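Long-range contact in cupin 2, conserved barrel domain protein (Shewanella frigidimarina, PDB 2PFW), which is of unknown function but has the RmlC-like cupin fold, a small beta-barrel domain probably related to the KdgF group of cupins: residues Ser58-Glu64 and Leu76-Phe82. Numbering follows the deposited sequence.
Sequences SYVVEGE and LTAGDSF
Two neighbouring antiparallel strands of the cupin barrel, 55-61 and 81-84, meet where S58 pairs with F82 and Y59 with S81. S58 and F82 are a hydrogen-bonded pair, with S58 N to F82 O at 2.8 Å. On the same face of the sheet, S58 CB sits over one face of the F82 ring, 3.5 Å from its centroid, a CH-pi contact. F82 CG lies between its backbone N and carbonyl carbon (chi1 53°), which turns the ring under S58. The bonding runs on into the type II beta turn from T77 to D80: V60 N donates to D80 O at 2.8 Å, and G79 N to V60 O at 2.9 Å. V60 CG2 packs on L76 CB. Y59 lies obliquely to the turn, its OH 3.1 Å from G79 CA; that hydroxyl is hydrogen-bonded to K38 NZ of the second subunit. T77 N donates a hydrogen bond to D80 OD2, which helps hold the turn. Beyond the corner at E62, the side chains of T77 and E64 lie side by side, and T77 OG1 donates to E64 OE2 at 2.6 Å, on the syn side. With an alanine here in place of E64, the T77 hydroxyl would probably lose its carboxylate acceptor and be free to turn. S81 and F82 also pair with a strand of the second subunit. The sheet therefore continues across the dimer interface, while corner and turn link the two sheets of a cupin beta-barrel.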
ATOM      1  N   SER A  58       0.932  -3.979  -5.432  1.00 17.78           N
ATOM      2  CA  SER A  58       0.523  -2.701  -6.006  1.00 15.87           C
ATOM      3  C   SER A  58      -1.001  -2.579  -5.951  1.00  7.22           C
ATOM      4  O   SER A  58      -1.725  -3.550  -6.159  1.00 14.41           O
ATOM      5  CB  SER A  58       1.027  -2.559  -7.438  1.00 18.64           C
ATOM      6  OG  SER A  58       2.268  -1.903  -7.536  1.00 16.58           O
ATOM      7  N   TYR A  59      -1.460  -1.367  -5.652  1.00 18.96           N
ATOM      8  CA  TYR A  59      -2.879  -1.058  -5.551  1.00 17.34           C
ATOM      9  C   TYR A  59      -3.239   0.068  -6.520  1.00 10.89           C
ATOM     10  O   TYR A  59      -2.509   1.055  -6.601  1.00 11.87           O
ATOM     11  CB  TYR A  59      -3.269  -0.652  -4.126  1.00 18.80           C
ATOM     12  CG  TYR A  59      -4.747  -0.328  -4.002  1.00 14.81           C
ATOM     13  CD1 TYR A  59      -5.698  -1.326  -3.944  1.00 13.28           C
ATOM     14  CD2 TYR A  59      -5.176   0.997  -3.943  1.00 20.22           C
ATOM     15  CE1 TYR A  59      -7.048  -1.034  -3.829  1.00 19.54           C
ATOM     16  CE2 TYR A  59      -6.520   1.295  -3.830  1.00 14.72           C
ATOM     17  CZ  TYR A  59      -7.444   0.283  -3.775  1.00 15.81           C
ATOM     18  OH  TYR A  59      -8.784   0.592  -3.665  1.00 27.19           O
ATOM     19  N   VAL A  60      -4.347  -0.081  -7.248  1.00 16.67           N
ATOM     20  CA  VAL A  60      -4.738   1.005  -8.148  1.00 16.82           C
ATOM     21  C   VAL A  60      -5.613   2.010  -7.396  1.00 15.31           C
ATOM     22  O   VAL A  60      -6.729   1.679  -7.009  1.00 17.23           O
ATOM     23  CB  VAL A  60      -5.470   0.514  -9.405  1.00 20.99           C
ATOM     24  CG1 VAL A  60      -5.642   1.672 -10.386  1.00 18.96           C
ATOM     25  CG2 VAL A  60      -4.729  -0.627 -10.084  1.00 16.40           C
ATOM     26  N   VAL A  61      -5.078   3.209  -7.197  1.00 20.08           N
ATOM     27  CA  VAL A  61      -5.844   4.281  -6.562  1.00 22.87           C
ATOM     28  C   VAL A  61      -6.844   4.836  -7.573  1.00 24.10           C
ATOM     29  O   VAL A  61      -8.046   4.853  -7.303  1.00 24.55           O
ATOM     30  CB  VAL A  61      -4.951   5.406  -6.030  1.00 21.23           C
ATOM     31  CG1 VAL A  61      -5.788   6.611  -5.642  1.00 28.40           C
ATOM     32  CG2 VAL A  61      -4.133   4.909  -4.843  1.00 26.07           C
ATOM     33  N   GLU A  62      -6.367   5.269  -8.741  1.00 22.48           N
ATOM     34  CA  GLU A  62      -7.311   5.572  -9.820  1.00 26.29           C
ATOM     35  C   GLU A  62      -6.648   5.515 -11.192  1.00 24.02           C
ATOM     36  O   GLU A  62      -5.443   5.703 -11.323  1.00 22.13           O
ATOM     37  CB  GLU A  62      -7.937   6.947  -9.590  1.00 23.05           C
ATOM     38  CG  GLU A  62      -6.983   8.092  -9.849  1.00 25.48           C
ATOM     39  CD  GLU A  62      -7.681   9.310 -10.426  1.00 34.80           C
ATOM     40  OE1 GLU A  62      -8.600   9.139 -11.256  1.00 49.56           O
ATOM     41  OE2 GLU A  62      -7.302  10.435 -10.045  1.00 37.13           O
ATOM     42  N   GLY A  63      -7.462   5.271 -12.213  1.00 27.22           N
ATOM     43  CA  GLY A  63      -7.031   5.239 -13.600  1.00 24.89           C
ATOM     44  C   GLY A  63      -7.112   3.828 -14.152  1.00 23.15           C
ATOM     45  O   GLY A  63      -7.401   2.887 -13.415  1.00 24.60           O
ATOM     46  N   GLU A  64      -6.862   3.657 -15.445  1.00 26.14           N
ATOM     47  CA  GLU A  64      -6.919   2.330 -16.051  1.00 25.66           C
ATOM     48  C   GLU A  64      -5.488   1.850 -16.313  1.00 23.95           C
ATOM     49  O   GLU A  64      -4.716   2.533 -16.982  1.00 22.67           O
ATOM     50  CB  GLU A  64      -7.743   2.323 -17.329  1.00 29.33           C
ATOM     51  CG  GLU A  64      -9.204   2.704 -17.200  1.00 25.99           C
ATOM     52  CD  GLU A  64     -10.014   1.787 -16.312  1.00 30.26           C
ATOM     53  OE1 GLU A  64     -10.072   0.569 -16.582  1.00 36.71           O
ATOM     54  OE2 GLU A  64     -10.597   2.299 -15.330  1.00 35.42           O
ATOM     55  N   LEU A  76      -6.520  -3.102 -15.337  1.00 17.60           N
ATOM     56  CA  LEU A  76      -6.876  -2.882 -13.939  1.00 19.95           C
ATOM     57  C   LEU A  76      -7.423  -1.466 -13.748  1.00 18.72           C
ATOM     58  O   LEU A  76      -6.926  -0.516 -14.350  1.00 17.63           O
ATOM     59  CB  LEU A  76      -5.682  -3.086 -13.008  1.00 17.93           C
ATOM     60  CG  LEU A  76      -5.008  -4.458 -12.985  1.00 19.35           C
ATOM     61  CD1 LEU A  76      -4.129  -4.592 -11.748  1.00 26.88           C
ATOM     62  CD2 LEU A  76      -6.023  -5.584 -13.043  1.00 19.58           C
ATOM     63  N   THR A  77      -8.427  -1.348 -12.887  1.00 19.86           N
ATOM     64  CA  THR A  77      -8.980  -0.042 -12.526  1.00 23.46           C
ATOM     65  C   THR A  77      -8.952   0.154 -11.014  1.00 25.19           C
ATOM     66  O   THR A  77      -8.478  -0.712 -10.270  1.00 17.45           O
ATOM     67  CB  THR A  77     -10.407   0.096 -13.098  1.00 19.73           C
ATOM     68  OG1 THR A  77     -10.880   1.434 -12.915  1.00 20.27           O
ATOM     69  CG2 THR A  77     -11.367  -0.830 -12.382  1.00 18.42           C
ATOM     70  N   ALA A  78      -9.445   1.296 -10.560  1.00 25.02           N
ATOM     71  CA  ALA A  78      -9.459   1.662  -9.151  1.00 24.14           C
ATOM     72  C   ALA A  78      -9.988   0.532  -8.278  1.00 19.79           C
ATOM     73  O   ALA A  78     -11.026  -0.072  -8.557  1.00 17.47           O
ATOM     74  CB  ALA A  78     -10.281   2.929  -8.952  1.00 27.21           C
ATOM     75  N   GLY A  79      -9.247   0.223  -7.212  1.00 24.78           N
ATOM     76  CA  GLY A  79      -9.618  -0.814  -6.264  1.00 21.15           C
ATOM     77  C   GLY A  79      -8.991  -2.156  -6.581  1.00 22.42           C
ATOM     78  O   GLY A  79      -9.133  -3.123  -5.829  1.00 20.33           O
ATOM     79  N   ASP A  80      -8.288  -2.267  -7.708  1.00 21.56           N
ATOM     80  CA  ASP A  80      -7.709  -3.552  -8.091  1.00 21.03           C
ATOM     81  C   ASP A  80      -6.254  -3.596  -7.628  1.00 13.17           C
ATOM     82  O   ASP A  80      -5.661  -2.561  -7.319  1.00 14.37           O
ATOM     83  CB  ASP A  80      -7.765  -3.789  -9.590  1.00 20.98           C
ATOM     84  CG  ASP A  80      -9.116  -4.028 -10.203  1.00 20.09           C
ATOM     85  OD1 ASP A  80     -10.044  -4.554  -9.559  1.00 16.95           O
ATOM     86  OD2 ASP A  80      -9.259  -3.696 -11.405  1.00 22.46           O
ATOM     87  N   SER A  81      -5.660  -4.787  -7.590  1.00 19.00           N
ATOM     88  CA  SER A  81      -4.241  -4.840  -7.227  1.00 19.98           C
ATOM     89  C   SER A  81      -3.495  -5.937  -7.980  1.00 15.45           C
ATOM     90  O   SER A  81      -4.092  -6.859  -8.537  1.00 16.05           O
ATOM     91  CB  SER A  81      -4.110  -5.052  -5.711  1.00 13.78           C
ATOM     92  OG  SER A  81      -4.845  -6.197  -5.329  1.00 12.88           O
ATOM     93  N   PHE A  82      -2.163  -5.852  -7.989  1.00 15.42           N
ATOM     94  CA  PHE A  82      -1.364  -6.981  -8.470  1.00 22.06           C
ATOM     95  C   PHE A  82      -0.173  -7.238  -7.538  1.00 18.24           C
ATOM     96  O   PHE A  82       0.227  -6.361  -6.780  1.00 18.51           O
ATOM     97  CB  PHE A  82      -0.855  -6.767  -9.886  1.00 13.50           C
ATOM     98  CG  PHE A  82      -0.102  -5.491 -10.163  1.00 16.17           C
ATOM     99  CD1 PHE A  82      -0.790  -4.314 -10.435  1.00 19.03           C
ATOM    100  CD2 PHE A  82       1.280  -5.456 -10.166  1.00 18.14           C
ATOM    101  CE1 PHE A  82      -0.103  -3.149 -10.700  1.00 16.00           C
ATOM    102  CE2 PHE A  82       1.970  -4.291 -10.425  1.00 17.56           C
ATOM    103  CZ  PHE A  82       1.280  -3.124 -10.694  1.00 21.45           C
TER